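Side-chain contacts in sugar-binding transport ATP-binding protein (Pyrococcus horikoshii, PDB 1V43), which probably binds and hydrolyses ATP as the ATPase subunit of an ABC transporter, powering sugar uptake: residues 115-118 with 119-123; 144-147 with 148-151; 175-178 with 179-183; 201-204 with 205-209; 235-238 with 239-243. All coordinates share one frame; numbering follows the deposited sequence.

Interaction 1 (115-118 with 119-123)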
loop_
_atom_site.group_PDB
_atom_site.type_symbol
_atom_site.label_atom_id
_atom_site.label_comp_id
_atom_site.label_asym_id
_atom_site.label_seq_id
_atom_site.Cartn_x
_atom_site.Cartn_y
_atom_site.Cartn_z
ATOM N N LYS A 115 -28.769 -27.528 -22.873
ATOM C CA LYS A 115 -27.438 -28.075 -22.616
ATOM C C LYS A 115 -26.401 -27.678 -23.669
ATOM O O LYS A 115 -25.215 -27.553 -23.363
ATOM C CB LYS A 115 -27.505 -29.605 -22.520
ATOM C CG LYS A 115 -28.382 -30.127 -21.386
ATOM C CD LYS A 115 -28.362 -31.647 -21.320
ATOM C CE LYS A 115 -29.244 -32.166 -20.195
ATOM N NZ LYS A 115 -29.212 -33.655 -20.107
ATOM N N ASP A 116 -26.856 -27.470 -24.900
ATOM C CA ASP A 116 -25.980 -27.109 -26.014
ATOM C C ASP A 116 -25.670 -25.616 -26.061
ATOM O O ASP A 116 -24.691 -25.188 -26.679
ATOM C CB ASP A 116 -26.635 -27.548 -27.322
ATOM C CG ASP A 116 -27.170 -28.966 -27.248
ATOM O OD1 ASP A 116 -26.350 -29.906 -27.184
ATOM O OD2 ASP A 116 -28.409 -29.140 -27.234
ATOM N N GLU A 117 -26.521 -24.826 -25.420
ATOM C CA GLU A 117 -26.324 -23.386 -25.363
ATOM C C GLU A 117 -25.380 -23.171 -24.187
ATOM O O GLU A 117 -24.470 -22.344 -24.238
ATOM C CB GLU A 117 -27.662 -22.680 -25.111
ATOM C CG GLU A 117 -27.595 -21.160 -25.148
ATOM C CD GLU A 117 -27.134 -20.630 -26.496
ATOM O OE1 GLU A 117 -27.758 -20.986 -27.519
ATOM O OE2 GLU A 117 -26.152 -19.856 -26.535
ATOM N N ILE A 118 -25.605 -23.949 -23.134
ATOM C CA ILE A 118 -24.796 -23.890 -21.928
ATOM C C ILE A 118 -23.345 -24.200 -22.240
ATOM O O ILE A 118 -22.438 -23.582 -21.679
ATOM C CB ILE A 118 -25.282 -24.904 -20.874
ATOM C CG1 ILE A 118 -26.690 -24.540 -20.422
ATOM C CG2 ILE A 118 -24.331 -24.928 -19.677
ATOM C CD1 ILE A 118 -27.220 -25.431 -19.323
ATOM N N ASP A 119 -23.121 -25.157 -23.137
ATOM C CA ASP A 119 -21.760 -25.529 -23.481
ATOM C C ASP A 119 -21.056 -24.462 -24.302
ATOM O O ASP A 119 -19.859 -24.243 -24.127
ATOM C CB ASP A 119 -21.719 -26.844 -24.243
ATOM C CG ASP A 119 -20.311 -27.419 -24.313
ATOM O OD1 ASP A 119 -19.839 -27.966 -23.293
ATOM O OD2 ASP A 119 -19.671 -27.304 -25.373
ATOM N N LYS A 120 -21.786 -23.808 -25.201
ATOM C CA LYS A 120 -21.189 -22.760 -26.023
ATOM C C LYS A 120 -20.737 -21.570 -25.165
ATOM O O LYS A 120 -19.632 -21.059 -25.345
ATOM C CB LYS A 120 -22.180 -22.253 -27.074
ATOM C CG LYS A 120 -21.597 -21.145 -27.940
ATOM C CD LYS A 120 -22.623 -20.521 -28.864
ATOM C CE LYS A 120 -21.961 -19.528 -29.817
ATOM N NZ LYS A 120 -21.242 -18.431 -29.109
ATOM N N ARG A 121 -21.597 -21.140 -24.243
ATOM C CA ARG A 121 -21.306 -20.011 -23.355
ATOM C C ARG A 121 -20.153 -20.304 -22.392
ATOM O O ARG A 121 -19.260 -19.463 -22.214
ATOM C CB ARG A 121 -22.554 -19.644 -22.547
ATOM C CG ARG A 121 -23.755 -19.285 -23.397
ATOM C CD ARG A 121 -25.033 -19.334 -22.573
ATOM N NE ARG A 121 -25.378 -18.048 -21.977
ATOM C CZ ARG A 121 -25.773 -16.987 -22.677
ATOM N NH1 ARG A 121 -25.873 -17.060 -24.000
ATOM N NH2 ARG A 121 -26.074 -15.856 -22.054
ATOM N N VAL A 122 -20.181 -21.484 -21.763
ATOM C CA VAL A 122 -19.118 -21.876 -20.834
ATOM C C VAL A 122 -17.768 -21.828 -21.550
ATOM O O VAL A 122 -16.817 -21.264 -21.027
ATOM C CB VAL A 122 -19.359 -23.297 -20.240
ATOM C CG1 VAL A 122 -18.147 -23.760 -19.436
ATOM C CG2 VAL A 122 -20.558 -23.266 -19.322
ATOM N N ARG A 123 -17.702 -22.389 -22.756
ATOM C CA ARG A 123 -16.475 -22.384 -23.555
ATOM C C ARG A 123 -16.040 -20.940 -23.825
ATOM O O ARG A 123 -14.864 -20.589 -23.674
ATOM C CB ARG A 123 -16.697 -23.103 -24.895
ATOM C CG ARG A 123 -16.745 -24.639 -24.811
ATOM C CD ARG A 123 -17.194 -25.273 -26.145
ATOM N NE ARG A 123 -17.140 -26.734 -26.123
ATOM C CZ ARG A 123 -16.140 -27.462 -26.620
ATOM N NH1 ARG A 123 -15.100 -26.872 -27.192
ATOM N NH2 ARG A 123 -16.174 -28.784 -26.537
#
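Glu117 sends CG anti to its backbone N (chi1 -175°) and then bends at chi2, while Arg121 starts with CG beside its own N and bends at chi3; the acid thus leans along helix 115-128 toward the base one turn on. OE2 of Glu117 ends 3.8 Å from NH1 of Arg121, at the guanidinium edge, a long salt bridge with the two flat groups turned 69° apart. Before reaching it, the arginine stem packs against its partner's carbonyl, Arg121 CG lying 3.3 Å from Glu117 O. That carbonyl also takes the backbone bond from Arg121 N at 3.1 Å. On another side of the helix Ile118 CG2 meets Val122 CG2 at 4.1 Å, an apolar pair that packs with Ala105 of helix 100-105. Asp119 reaches forward to Arg123, whose NE donates to the syn side of OD2 over 2.7 Å; Tyr101 OH bonds OD1 of the same carboxylate. Arg121 NH1 also forms a salt bridge with Glu159. With its charge shared this way, the guanidinium is probably held more firmly by Glu159 than by Glu117, and the Glu117 pair adds a loose surface attraction, whereas Asp119 is gripped at both oxygens.

Interaction 2 (144-147 with 148-151); sequences GGQR and QRVA
From Gln146, the N-cap residue, to Ala151 the backbone passes from extended angles at Gly145 and Gln146 into the first turn of helix 147-156, with Ala151 N donating to Arg147 O at 3.2 Å and Val150 N making a weak bond to Gln146 O. The Gln146 side chain runs out extended beyond CG and crosses Arg149, which folds back through bends at chi2 and chi3 (-120° and -70°). OE1 of Gln146 then lies at the edge of the Arg149 guanidinium, facing NH1, the amide and guanidinium planes 64° apart. The 2.8 Å bond between NH1 and OE1 is doubtful in detail, because OE1 sits too close to the Arg149 stem in the model. More secure is the far end of the arginine: NE and NH2 donate to the carbonyls of Leu129 and Gln130, which fix its rotation. Arg147 swings the other way, its NH1 lying 3.9 Å from Ala151 CB, alongside the next turn. Val150 turns its CG2 back over the first turn, 3.4 Å from Gln146 O, and packs on Leu142. Gly144, Gly145 and Gln146 are the last three residues of the LSGGQ sequence, the ABC signature motif, which in relatives faces ATP held by the partner subunit, with the following helix starting directly behind it.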
loop_
_atom_site.group_PDB
_atom_site.type_symbol
_atom_site.label_atom_id
_atom_site.label_comp_id
_atom_site.label_asym_id
_atom_site.label_seq_id
_atom_site.Cartn_x
_atom_site.Cartn_y
_atom_site.Cartn_z
ATOM N N GLY A 144 -3.616 -24.966 -11.104
ATOM C CA GLY A 144 -3.086 -24.467 -12.364
ATOM C C GLY A 144 -3.681 -23.148 -12.840
ATOM O O GLY A 144 -3.317 -22.641 -13.903
ATOM N N GLY A 145 -4.596 -22.588 -12.056
ATOM C CA GLY A 145 -5.208 -21.330 -12.437
ATOM C C GLY A 145 -5.564 -20.482 -11.233
ATOM O O GLY A 145 -4.803 -20.402 -10.264
ATOM N N GLN A 146 -6.726 -19.840 -11.296
ATOM C CA GLN A 146 -7.193 -18.997 -10.206
ATOM C C GLN A 146 -8.689 -19.191 -10.012
ATOM O O GLN A 146 -9.463 -19.164 -10.973
ATOM C CB GLN A 146 -6.898 -17.522 -10.509
ATOM C CG GLN A 146 -5.461 -17.263 -10.932
ATOM C CD GLN A 146 -5.181 -15.806 -11.273
ATOM O OE1 GLN A 146 -5.876 -15.190 -12.086
ATOM N NE2 GLN A 146 -4.145 -15.252 -10.656
ATOM N N ARG A 147 -9.090 -19.407 -8.764
ATOM C CA ARG A 147 -10.494 -19.580 -8.430
ATOM C C ARG A 147 -11.125 -18.210 -8.643
ATOM O O ARG A 147 -12.344 -18.079 -8.777
ATOM C CB ARG A 147 -10.640 -20.005 -6.963
ATOM C CG ARG A 147 -11.919 -20.789 -6.627
ATOM C CD ARG A 147 -13.199 -20.051 -7.010
ATOM N NE ARG A 147 -14.396 -20.797 -6.621
ATOM C CZ ARG A 147 -15.639 -20.464 -6.964
ATOM N NH1 ARG A 147 -15.863 -19.393 -7.713
ATOM N NH2 ARG A 147 -16.661 -21.201 -6.550
ATOM N N GLN A 148 -10.280 -17.183 -8.667
ATOM C CA GLN A 148 -10.758 -15.823 -8.872
ATOM C C GLN A 148 -11.315 -15.716 -10.288
ATOM O O GLN A 148 -12.447 -15.274 -10.500
ATOM C CB GLN A 148 -9.616 -14.825 -8.690
ATOM C CG GLN A 148 -10.085 -13.377 -8.614
ATOM C CD GLN A 148 -11.049 -13.126 -7.467
ATOM O OE1 GLN A 148 -10.726 -13.381 -6.304
ATOM N NE2 GLN A 148 -12.241 -12.623 -7.790
ATOM N N ARG A 149 -10.512 -16.152 -11.250
ATOM C CA ARG A 149 -10.895 -16.118 -12.651
ATOM C C ARG A 149 -12.183 -16.895 -12.911
ATOM O O ARG A 149 -12.988 -16.507 -13.762
ATOM C CB ARG A 149 -9.750 -16.674 -13.498
ATOM C CG ARG A 149 -8.412 -16.033 -13.170
ATOM C CD ARG A 149 -7.767 -15.334 -14.360
ATOM N NE ARG A 149 -7.306 -16.274 -15.376
ATOM C CZ ARG A 149 -6.304 -17.130 -15.204
ATOM N NH1 ARG A 149 -5.651 -17.165 -14.051
ATOM N NH2 ARG A 149 -5.957 -17.957 -16.183
ATOM N N VAL A 150 -12.389 -17.983 -12.170
ATOM C CA VAL A 150 -13.585 -18.803 -12.339
ATOM C C VAL A 150 -14.820 -18.026 -11.931
ATOM O O VAL A 150 -15.861 -18.102 -12.584
ATOM C CB VAL A 150 -13.521 -20.096 -11.485
ATOM C CG1 VAL A 150 -14.793 -20.923 -11.700
ATOM C CG2 VAL A 150 -12.276 -20.905 -11.847
ATOM N N ALA A 151 -14.701 -17.281 -10.836
ATOM C CA ALA A 151 -15.810 -16.475 -10.335
ATOM C C ALA A 151 -16.230 -15.439 -11.375
ATOM O O ALA A 151 -17.422 -15.184 -11.570
ATOM C CB ALA A 151 -15.401 -15.772 -9.019
#

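Interaction 3 (175-178 with 179-183)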
loop_
_atom_site.group_PDB
_atom_site.type_symbol
_atom_site.label_atom_id
_atom_site.label_comp_id
_atom_site.label_asym_id
_atom_site.label_seq_id
_atom_site.Cartn_x
_atom_site.Cartn_y
_atom_site.Cartn_z
ATOM N N LYS A 175 0.357 -8.831 -4.748
ATOM C CA LYS A 175 0.797 -9.203 -6.093
ATOM C C LYS A 175 -0.330 -9.798 -6.951
ATOM O O LYS A 175 -0.470 -9.471 -8.142
ATOM C CB LYS A 175 1.973 -10.177 -5.991
ATOM C CG LYS A 175 2.584 -10.639 -7.311
ATOM C CD LYS A 175 3.699 -11.660 -7.022
ATOM C CE LYS A 175 4.220 -12.330 -8.278
ATOM N NZ LYS A 175 5.375 -13.233 -7.992
ATOM N N LEU A 176 -1.136 -10.667 -6.356
ATOM C CA LEU A 176 -2.239 -11.268 -7.091
ATOM C C LEU A 176 -3.335 -10.233 -7.324
ATOM O O LEU A 176 -4.025 -10.267 -8.332
ATOM C CB LEU A 176 -2.806 -12.460 -6.326
ATOM C CG LEU A 176 -4.064 -13.108 -6.918
ATOM C CD1 LEU A 176 -3.781 -13.665 -8.317
ATOM C CD2 LEU A 176 -4.539 -14.216 -5.982
ATOM N N ARG A 177 -3.491 -9.301 -6.393
ATOM C CA ARG A 177 -4.520 -8.289 -6.549
ATOM C C ARG A 177 -4.260 -7.461 -7.812
ATOM O O ARG A 177 -5.170 -7.264 -8.618
ATOM C CB ARG A 177 -4.591 -7.400 -5.302
ATOM C CG ARG A 177 -5.828 -6.525 -5.254
ATOM C CD ARG A 177 -6.156 -6.038 -3.846
ATOM N NE ARG A 177 -7.315 -5.145 -3.866
ATOM C CZ ARG A 177 -7.917 -4.660 -2.789
ATOM N NH1 ARG A 177 -7.476 -4.977 -1.583
ATOM N NH2 ARG A 177 -8.958 -3.849 -2.919
ATOM N N VAL A 178 -3.019 -7.010 -8.007
ATOM C CA VAL A 178 -2.690 -6.217 -9.182
ATOM C C VAL A 178 -2.958 -7.003 -10.456
ATOM O O VAL A 178 -3.507 -6.464 -11.421
ATOM C CB VAL A 178 -1.211 -5.728 -9.155
ATOM C CG1 VAL A 178 -0.797 -5.229 -10.532
ATOM C CG2 VAL A 178 -1.068 -4.565 -8.165
ATOM N N ALA A 179 -2.575 -8.280 -10.457
ATOM C CA ALA A 179 -2.807 -9.141 -11.612
ATOM C C ALA A 179 -4.314 -9.243 -11.911
ATOM O O ALA A 179 -4.721 -9.239 -13.068
ATOM C CB ALA A 179 -2.211 -10.537 -11.357
ATOM N N MET A 180 -5.135 -9.338 -10.867
ATOM C CA MET A 180 -6.587 -9.414 -11.041
ATOM C C MET A 180 -7.177 -8.083 -11.571
ATOM O O MET A 180 -8.047 -8.096 -12.445
ATOM C CB MET A 180 -7.275 -9.798 -9.724
ATOM C CG MET A 180 -7.228 -11.288 -9.370
ATOM S SD MET A 180 -7.588 -12.412 -10.763
ATOM C CE MET A 180 -9.237 -11.914 -11.187
ATOM N N ARG A 181 -6.713 -6.946 -11.047
ATOM C CA ARG A 181 -7.194 -5.643 -11.519
ATOM C C ARG A 181 -7.018 -5.576 -13.024
ATOM O O ARG A 181 -7.964 -5.294 -13.757
ATOM C CB ARG A 181 -6.408 -4.501 -10.881
ATOM C CG ARG A 181 -6.720 -4.282 -9.416
ATOM C CD ARG A 181 -5.760 -3.316 -8.784
ATOM N NE ARG A 181 -5.928 -3.286 -7.340
ATOM C CZ ARG A 181 -4.997 -2.845 -6.503
ATOM N NH1 ARG A 181 -3.837 -2.399 -6.980
ATOM N NH2 ARG A 181 -5.212 -2.867 -5.195
ATOM N N ALA A 182 -5.800 -5.856 -13.481
ATOM C CA ALA A 182 -5.496 -5.837 -14.903
ATOM C C ALA A 182 -6.361 -6.833 -15.661
ATOM O O ALA A 182 -6.899 -6.516 -16.720
ATOM C CB ALA A 182 -4.018 -6.149 -15.132
ATOM N N GLU A 183 -6.470 -8.047 -15.138
ATOM C CA GLU A 183 -7.281 -9.083 -15.774
ATOM C C GLU A 183 -8.738 -8.604 -15.942
ATOM O O GLU A 183 -9.278 -8.611 -17.033
ATOM C CB GLU A 183 -7.237 -10.347 -14.914
ATOM C CG GLU A 183 -8.047 -11.515 -15.439
ATOM C CD GLU A 183 -7.589 -11.976 -16.801
ATOM O OE1 GLU A 183 -6.427 -11.683 -17.165
ATOM O OE2 GLU A 183 -8.386 -12.642 -17.504
#
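Arg177 and Arg181, one turn apart on helix 174-191, cross with their guanidinium planes 60° apart. Arg177 leaves with CG pointing opposite its amide nitrogen (chi1 -167°) and stays extended as far as NE; Arg181 starts with CG beside its N and is equally straight. The result is that NH2 of Arg181 lies 3.4 Å from NE of Arg177, which sits near the plane of the Arg181 group at its edge. The same NH2 also rests on the partner's stem, 3.6 Å from Arg177 CD. Two like charges so close are brought together by an anion: NE of each arginine forms a salt bridge with OE1 of Glu204, and Asp201 adds weak, long ion pairs to both. The helix is the connection of a beta-alpha-beta unit between the parallel strands 162-166 and 194-199 of the nucleotide-binding domain, and the Arg177 side chain is about 10 Å from that of Lys50, an ATP-binding residue of the P-loop. On the arginine side, Val178 CG2 stands 3.7 Å from Arg181 NH1, obliquely to the guanidinium. Another flank is apolar: Leu176 CD1 comes within 4.3 Å of Met180 CG, and Met180, bent at chi2 and chi3, carries its sulfur toward Gln146 and its methyl toward Gln148. Beneath the side chains, Arg181 N donates to Arg177 O at 2.9 Å and Ala182 N to Val178 O at 3.1 Å, the latter almost straight at 177°. Val178 and Ala182 pack on Glu318 and Phe316 of the second subunit.

Interaction 4 (201-204 with 205-209)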
loop_
_atom_site.group_PDB
_atom_site.type_symbol
_atom_site.label_atom_id
_atom_site.label_comp_id
_atom_site.label_asym_id
_atom_site.label_seq_id
_atom_site.Cartn_x
_atom_site.Cartn_y
_atom_site.Cartn_z
ATOM N N ASP A 201 -10.584 1.387 -2.044
ATOM C CA ASP A 201 -9.149 1.425 -2.366
ATOM C C ASP A 201 -8.835 2.371 -3.543
ATOM O O ASP A 201 -9.032 2.006 -4.715
ATOM C CB ASP A 201 -8.692 -0.003 -2.707
ATOM C CG ASP A 201 -7.183 -0.139 -2.799
ATOM O OD1 ASP A 201 -6.534 0.662 -3.506
ATOM O OD2 ASP A 201 -6.647 -1.071 -2.170
ATOM N N GLN A 202 -8.329 3.563 -3.232
ATOM C CA GLN A 202 -8.017 4.557 -4.259
ATOM C C GLN A 202 -7.063 4.066 -5.361
ATOM O O GLN A 202 -7.287 4.359 -6.531
ATOM C CB GLN A 202 -7.491 5.853 -3.609
ATOM C CG GLN A 202 -6.231 5.705 -2.744
ATOM C CD GLN A 202 -4.944 6.039 -3.488
ATOM O OE1 GLN A 202 -4.960 6.633 -4.566
ATOM N NE2 GLN A 202 -3.816 5.671 -2.898
ATOM N N VAL A 203 -6.012 3.322 -5.017
ATOM C CA VAL A 203 -5.109 2.823 -6.065
ATOM C C VAL A 203 -5.855 1.903 -7.039
ATOM O O VAL A 203 -5.636 1.961 -8.252
ATOM C CB VAL A 203 -3.899 2.046 -5.494
ATOM C CG1 VAL A 203 -3.193 1.276 -6.620
ATOM C CG2 VAL A 203 -2.903 3.029 -4.832
ATOM N N GLU A 204 -6.736 1.058 -6.510
ATOM C CA GLU A 204 -7.505 0.135 -7.349
ATOM C C GLU A 204 -8.458 0.946 -8.229
ATOM O O GLU A 204 -8.610 0.678 -9.414
ATOM C CB GLU A 204 -8.292 -0.842 -6.468
ATOM C CG GLU A 204 -9.065 -1.937 -7.217
ATOM C CD GLU A 204 -9.337 -3.150 -6.324
ATOM O OE1 GLU A 204 -8.353 -3.757 -5.858
ATOM O OE2 GLU A 204 -10.517 -3.496 -6.089
ATOM N N ALA A 205 -9.083 1.953 -7.639
ATOM C CA ALA A 205 -9.998 2.798 -8.390
ATOM C C ALA A 205 -9.272 3.458 -9.577
ATOM O O ALA A 205 -9.744 3.392 -10.699
ATOM C CB ALA A 205 -10.600 3.847 -7.468
ATOM N N MET A 206 -8.120 4.074 -9.320
ATOM C CA MET A 206 -7.340 4.735 -10.364
ATOM C C MET A 206 -6.891 3.766 -11.446
ATOM O O MET A 206 -6.729 4.137 -12.605
ATOM C CB MET A 206 -6.110 5.407 -9.752
ATOM C CG MET A 206 -6.414 6.642 -8.907
ATOM S SD MET A 206 -6.937 8.013 -9.938
ATOM C CE MET A 206 -5.362 8.660 -10.467
ATOM N N THR A 207 -6.682 2.516 -11.057
ATOM C CA THR A 207 -6.237 1.472 -11.977
ATOM C C THR A 207 -7.342 0.954 -12.874
ATOM O O THR A 207 -7.116 0.648 -14.048
ATOM C CB THR A 207 -5.722 0.233 -11.233
ATOM O OG1 THR A 207 -4.700 0.610 -10.301
ATOM C CG2 THR A 207 -5.191 -0.780 -12.223
ATOM N N MET A 208 -8.545 0.854 -12.332
ATOM C CA MET A 208 -9.616 0.273 -13.115
ATOM C C MET A 208 -10.695 1.134 -13.771
ATOM O O MET A 208 -11.200 0.786 -14.837
ATOM C CB MET A 208 -10.262 -0.815 -12.261
ATOM C CG MET A 208 -9.271 -1.952 -11.929
ATOM S SD MET A 208 -9.977 -3.067 -10.745
ATOM C CE MET A 208 -10.539 -4.362 -11.893
ATOM N N GLY A 209 -11.044 2.257 -13.162
ATOM C CA GLY A 209 -12.108 3.058 -13.740
ATOM C C GLY A 209 -11.805 3.962 -14.918
ATOM O O GLY A 209 -10.760 4.611 -14.971
#
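Thr207 clasps the carbonyl of Val203 twice: its OG1 donates to Val203 O over 2.6 Å and its backbone N donates to the same oxygen over 3.0 Å, the two arriving from opposite faces of the carbonyl plane. The hydroxyl can do so because chi1 of -54° sets OG1 beside the backbone N, turned back along the helix. One residue further round, Glu204 and Met208 run side by side and point the same way, with Glu204 CG 3.8 Å from Met208 SD, a contact of the aliphatic stem with the sulfur. Met208 N closes the same turn on Glu204 O at 2.9 Å. At the start of the helix Asp201 is the N-cap: its OD1 takes the bond from Glu204 N at 3.0 Å, met from above the carboxylate plane, and its own carbonyl accepts from Ala205 N. The next shell fixes the acid: Glu204 OE1 is bound by Arg177 and Arg181, and OE2 accepts from Tyr197 OH. Ala205 packs on Val41 and Leu43 of the central sheet, and Val203 and Thr207 touch Leu320 of the second subunit. Following strand 194-199, helix 202-208 probably corresponds to the one after the H-loop of ABC ATPases. With two arginines and a tyrosine on its buried carboxylate, Glu204 is probably held as an anion, its headgroup fixed while its stem packs against sulfur.

Interaction 5 (235-238 with 239-243)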
loop_
_atom_site.group_PDB
_atom_site.type_symbol
_atom_site.label_atom_id
_atom_site.label_comp_id
_atom_site.label_asym_id
_atom_site.label_seq_id
_atom_site.Cartn_x
_atom_site.Cartn_y
_atom_site.Cartn_z
ATOM N N SER A 235 -12.362 19.439 -4.488
ATOM C CA SER A 235 -12.497 19.700 -3.056
ATOM C C SER A 235 -11.387 19.051 -2.231
ATOM O O SER A 235 -10.638 18.212 -2.727
ATOM C CB SER A 235 -13.848 19.191 -2.566
ATOM O OG SER A 235 -13.949 17.798 -2.804
ATOM N N VAL A 236 -11.285 19.442 -0.967
ATOM C CA VAL A 236 -10.269 18.882 -0.082
ATOM C C VAL A 236 -10.462 17.370 0.064
ATOM O O VAL A 236 -9.502 16.604 -0.060
ATOM C CB VAL A 236 -10.319 19.530 1.321
ATOM C CG1 VAL A 236 -9.330 18.840 2.251
ATOM C CG2 VAL A 236 -9.989 21.013 1.217
ATOM N N PHE A 237 -11.702 16.939 0.308
ATOM C CA PHE A 237 -11.960 15.516 0.470
ATOM C C PHE A 237 -11.456 14.665 -0.701
ATOM O O PHE A 237 -10.786 13.654 -0.482
ATOM C CB PHE A 237 -13.447 15.216 0.695
ATOM C CG PHE A 237 -13.693 13.790 1.099
ATOM C CD1 PHE A 237 -13.543 13.395 2.421
ATOM C CD2 PHE A 237 -13.959 12.820 0.141
ATOM C CE1 PHE A 237 -13.647 12.060 2.786
ATOM C CE2 PHE A 237 -14.065 11.481 0.495
ATOM C CZ PHE A 237 -13.907 11.100 1.823
ATOM N N VAL A 238 -11.785 15.063 -1.929
ATOM C CA VAL A 238 -11.336 14.327 -3.110
ATOM C C VAL A 238 -9.811 14.460 -3.253
ATOM O O VAL A 238 -9.117 13.494 -3.575
ATOM C CB VAL A 238 -12.011 14.858 -4.425
ATOM C CG1 VAL A 238 -11.428 14.144 -5.619
ATOM C CG2 VAL A 238 -13.551 14.627 -4.391
ATOM N N ALA A 239 -9.294 15.661 -3.015
ATOM C CA ALA A 239 -7.864 15.896 -3.140
ATOM C C ALA A 239 -7.054 14.978 -2.235
ATOM O O ALA A 239 -5.976 14.537 -2.614
ATOM C CB ALA A 239 -7.530 17.352 -2.815
ATOM N N THR A 240 -7.579 14.679 -1.048
ATOM C CA THR A 240 -6.848 13.845 -0.098
ATOM C C THR A 240 -7.245 12.376 -0.053
ATOM O O THR A 240 -6.655 11.609 0.704
ATOM C CB THR A 240 -6.947 14.426 1.342
ATOM O OG1 THR A 240 -8.317 14.434 1.762
ATOM C CG2 THR A 240 -6.406 15.856 1.390
ATOM N N PHE A 241 -8.230 11.971 -0.849
ATOM C CA PHE A 241 -8.651 10.574 -0.829
ATOM C C PHE A 241 -7.939 9.755 -1.903
ATOM O O PHE A 241 -7.913 8.522 -1.852
ATOM C CB PHE A 241 -10.169 10.452 -1.006
ATOM C CG PHE A 241 -10.736 9.174 -0.456
ATOM C CD1 PHE A 241 -10.969 9.031 0.916
ATOM C CD2 PHE A 241 -10.981 8.094 -1.295
ATOM C CE1 PHE A 241 -11.431 7.829 1.433
ATOM C CE2 PHE A 241 -11.440 6.896 -0.792
ATOM C CZ PHE A 241 -11.668 6.754 0.575
ATOM N N ILE A 242 -7.341 10.444 -2.858
ATOM C CA ILE A 242 -6.637 9.775 -3.940
ATOM C C ILE A 242 -5.192 10.242 -3.989
ATOM O O ILE A 242 -4.926 11.437 -4.048
ATOM C CB ILE A 242 -7.304 10.073 -5.291
ATOM C CG1 ILE A 242 -8.758 9.603 -5.266
ATOM C CG2 ILE A 242 -6.523 9.402 -6.415
ATOM C CD1 ILE A 242 -9.523 9.908 -6.509
ATOM N N GLY A 243 -4.265 9.292 -3.985
ATOM C CA GLY A 243 -2.853 9.629 -4.015
ATOM C C GLY A 243 -2.296 9.580 -2.607
ATOM O O GLY A 243 -2.673 10.389 -1.750
HETATM O O HOH W 1 -10.383 12.672 1.828
#
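An aromatic pair one helical turn apart, Phe237 and Phe241, marks the short helix 236-241, which lies between the edge of the central sheet and the beta-rich C-terminal region. Both rings swing out trans to the main-chain N (chi1 -170° and -157°) and run side by side in the same direction. Their planes are 19° from parallel, yet with centroids 5.4 Å apart the rings are slid so far that they barely overlap; the nearest atoms, Phe237 CZ and Phe241 CD1, are 3.7 Å apart. A water lies over one face of the Phe237 ring and in plane at the edge of Phe241. It donates to Phe237 O and stands 2.7 Å from Thr240 OG1, the hydroxyl being placed between backbone N and carbonyl carbon. Backbone bonds run from Ala239 N to Ser235 O and from Thr240 N to Val236 O, both at 2.9 Å, and from Phe241 N to Val238 O, three residues back, at 3.2 Å. Phe237 packs on Leu221, and Phe241 touches Pro45 of the probable Walker A loop. Ring contact here is therefore dispersive rather than a full stack, and a single water tucked against both rings gives the Phe237 carbonyl and the Thr240 hydroxyl a shared polar partner.

In the fold
Along the chain the five contacts come strictly in series: each joins consecutive residues, so none closes a long loop, nests in another or crosses it. Interaction 1, on helix 115-128, touches none of the others and stands about 9 Å at nearest atoms from interaction 2. Interaction 2, at the start of helix 147-156, packs against interaction 3 on helix 174-191 through Gln148 and Met180. Interaction 3 meets interaction 4 by the salt bridges to Glu204, and both face the second subunit. Interaction 4 then passes to interaction 5 through the probable hydrogen bond of Gln202 to Gly243, linking the nucleotide-binding domain with the approach to the C-terminal region.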